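Local coordinates for iota-carrageenase, CgiA (Alteromonas, PDB 3LMW), which hydrolyses the beta-1,4 linkages of iota-carrageenan, a sulfated galactan of red algal cell walls, from within the chain and with inversion of anomeric configuration, at residues 124-129 and 150-155. Residues are numbered along the deposited sequence; the frame is centred on the assembly and turned at random.
Sequences DFKDSR and TIDDNK. With NI (nickel (II) ion), chain E.
Asp-124 and Asp-152 are paired side by side in a parallel beta bridge, their CA atoms 4.8 Å apart, and the backbone N of Phe-125 gives a 2.7 Å hydrogen bond to Asp-152 O. Because the bridged aspartates project from the same face of the sheet, the two carboxylates come near each other, and the ammonium group of Lys-126 between them probably offsets their repulsion. Its chain, bent at chi3 and chi4 (-58° and -62°), folds back so that NZ lies 2.6 Å from Asp-152 OD2 and 2.9 Å from Asp-124 OD1, a salt bridge to each. Asp-152 OD2 is approached on its anti side while also binding the nickel ion at 2.1 Å; the lysine is thus a second-shell partner of the metal ligand. His-470 and His-472 of the C-terminal histidine tag complete the nickel site with Asp-152 and a water, so the metal is probably a feature of the construct. Asp-124 OD1 has a further donor, the backbone N of Lys-126 at 3.1 Å, which closes an Asx turn; this N and NZ reach the oxygen from opposite faces of the carboxylate. With an alanine in place of Asp-124, the Asx turn would probably lose its side-chain closure and Lys-126 NZ one of its two carboxylate partners. On the other side of the backbone, Phe-125 sends its ring inward, with CD2 3.9 Å from Asp-153 OD1, which lies at the ring edge. The bridge joins successive coils of the beta-helix where strands 121-124 and 144-152 end, flanked by strands 86-89 and 178-186; Phe-125 packs on Leu-133 and Val-135 of strand 133-138.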
loop_
_atom_site.group_PDB
_atom_site.type_symbol
_atom_site.label_atom_id
_atom_site.label_comp_id
_atom_site.label_asym_id
_atom_site.label_seq_id
_atom_site.Cartn_x
_atom_site.Cartn_y
_atom_site.Cartn_z
ATOM N N ASP A 124 3.190 2.235 17.750
ATOM C CA ASP A 124 3.265 0.814 18.199
ATOM C C ASP A 124 1.922 0.122 18.094
ATOM O O ASP A 124 0.972 0.578 18.716
ATOM C CB ASP A 124 3.733 0.751 19.649
ATOM C CG ASP A 124 4.043 -0.659 20.117
ATOM O OD1 ASP A 124 4.206 -1.609 19.301
ATOM O OD2 ASP A 124 4.110 -0.825 21.361
ATOM N N PHE A 125 1.833 -0.946 17.306
ATOM C CA PHE A 125 0.587 -1.739 17.200
ATOM C C PHE A 125 0.697 -3.124 17.896
ATOM O O PHE A 125 -0.243 -3.891 17.893
ATOM C CB PHE A 125 0.158 -1.966 15.722
ATOM C CG PHE A 125 -0.347 -0.735 14.985
ATOM C CD1 PHE A 125 -0.724 0.433 15.657
ATOM C CD2 PHE A 125 -0.485 -0.780 13.593
ATOM C CE1 PHE A 125 -1.220 1.570 14.912
ATOM C CE2 PHE A 125 -0.959 0.311 12.842
ATOM C CZ PHE A 125 -1.347 1.487 13.500
ATOM N N LYS A 126 1.837 -3.426 18.509
ATOM C CA LYS A 126 2.134 -4.796 18.958
ATOM C C LYS A 126 1.218 -5.317 20.031
ATOM O O LYS A 126 0.912 -6.512 20.044
ATOM C CB LYS A 126 3.569 -4.918 19.435
ATOM C CG LYS A 126 4.594 -4.738 18.312
ATOM C CD LYS A 126 5.988 -5.235 18.737
ATOM C CE LYS A 126 6.525 -4.521 19.989
ATOM N NZ LYS A 126 6.674 -3.101 19.686
ATOM N N ASP A 127 0.787 -4.430 20.919
ATOM C CA ASP A 127 -0.162 -4.797 21.976
ATOM C C ASP A 127 -1.651 -4.437 21.680
ATOM O O ASP A 127 -2.512 -4.547 22.547
ATOM C CB ASP A 127 0.255 -4.151 23.307
ATOM C CG ASP A 127 0.533 -2.666 23.171
ATOM O OD1 ASP A 127 0.809 -2.213 22.015
ATOM O OD2 ASP A 127 0.492 -1.957 24.212
ATOM N N SER A 128 -1.947 -3.985 20.477
ATOM C CA SER A 128 -3.303 -3.627 20.158
ATOM C C SER A 128 -4.137 -4.867 19.865
ATOM O O SER A 128 -3.626 -5.841 19.330
ATOM C CB SER A 128 -3.343 -2.716 18.948
ATOM O OG SER A 128 -4.678 -2.308 18.747
ATOM N N ARG A 129 -5.421 -4.808 20.206
ATOM C CA ARG A 129 -6.375 -5.897 19.973
ATOM C C ARG A 129 -7.129 -5.690 18.657
ATOM O O ARG A 129 -7.752 -6.614 18.125
ATOM C CB ARG A 129 -7.391 -5.972 21.115
ATOM C CG ARG A 129 -6.958 -5.343 22.443
ATOM C CD ARG A 129 -8.152 -5.292 23.377
ATOM N NE ARG A 129 -8.955 -6.508 23.243
ATOM C CZ ARG A 129 -9.998 -6.804 24.007
ATOM N NH1 ARG A 129 -10.373 -5.963 24.968
ATOM N NH2 ARG A 129 -10.664 -7.933 23.794
ATOM N N THR A 150 9.143 4.948 12.971
ATOM C CA THR A 150 9.010 3.523 12.788
ATOM C C THR A 150 7.571 3.176 13.121
ATOM O O THR A 150 7.001 3.751 14.063
ATOM C CB THR A 150 9.946 2.793 13.732
ATOM O OG1 THR A 150 11.285 3.145 13.396
ATOM C CG2 THR A 150 9.841 1.287 13.578
ATOM N N ILE A 151 6.974 2.290 12.316
ATOM C CA ILE A 151 5.707 1.623 12.651
ATOM C C ILE A 151 5.989 0.174 13.028
ATOM O O ILE A 151 6.474 -0.646 12.207
ATOM C CB ILE A 151 4.685 1.675 11.493
ATOM C CG1 ILE A 151 4.337 3.140 11.156
ATOM C CG2 ILE A 151 3.420 0.841 11.833
ATOM C CD1 ILE A 151 3.752 3.325 9.709
ATOM N N ASP A 152 5.704 -0.133 14.285
ATOM C CA ASP A 152 5.786 -1.491 14.771
ATOM C C ASP A 152 4.429 -2.142 14.576
ATOM O O ASP A 152 3.508 -1.938 15.369
ATOM C CB ASP A 152 6.161 -1.464 16.226
ATOM C CG ASP A 152 7.584 -1.806 16.447
ATOM O OD1 ASP A 152 8.351 -1.865 15.437
ATOM O OD2 ASP A 152 7.934 -2.012 17.629
ATOM N N ASP A 153 4.281 -2.863 13.472
ATOM C CA ASP A 153 3.005 -3.420 13.110
ATOM C C ASP A 153 2.838 -4.814 13.744
ATOM O O ASP A 153 3.763 -5.376 14.303
ATOM C CB ASP A 153 2.933 -3.509 11.583
ATOM C CG ASP A 153 1.490 -3.664 11.042
ATOM O OD1 ASP A 153 0.555 -4.068 11.778
ATOM O OD2 ASP A 153 1.294 -3.370 9.841
ATOM N N ASN A 154 1.638 -5.361 13.624
ATOM C CA ASN A 154 1.320 -6.715 14.041
ATOM C C ASN A 154 0.495 -7.389 12.946
ATOM O O ASN A 154 -0.535 -8.004 13.196
ATOM C CB ASN A 154 0.536 -6.671 15.340
ATOM C CG ASN A 154 0.396 -8.037 15.975
ATOM O OD1 ASN A 154 1.158 -8.962 15.675
ATOM N ND2 ASN A 154 -0.605 -8.177 16.838
ATOM N N LYS A 155 0.945 -7.235 11.705
ATOM C CA LYS A 155 0.240 -7.811 10.552
ATOM C C LYS A 155 -1.239 -7.415 10.567
ATOM O O LYS A 155 -2.121 -8.261 10.372
ATOM C CB LYS A 155 0.382 -9.345 10.535
ATOM C CG LYS A 155 1.806 -9.854 10.332
ATOM C CD LYS A 155 1.796 -11.325 10.128
ATOM C CE LYS A 155 3.136 -11.828 9.709
ATOM N NZ LYS A 155 4.031 -11.902 10.892
HETATM NI NI NI E . 9.954 -2.471 17.902
HETATM O O HOH W 1 10.432 -2.883 20.257
#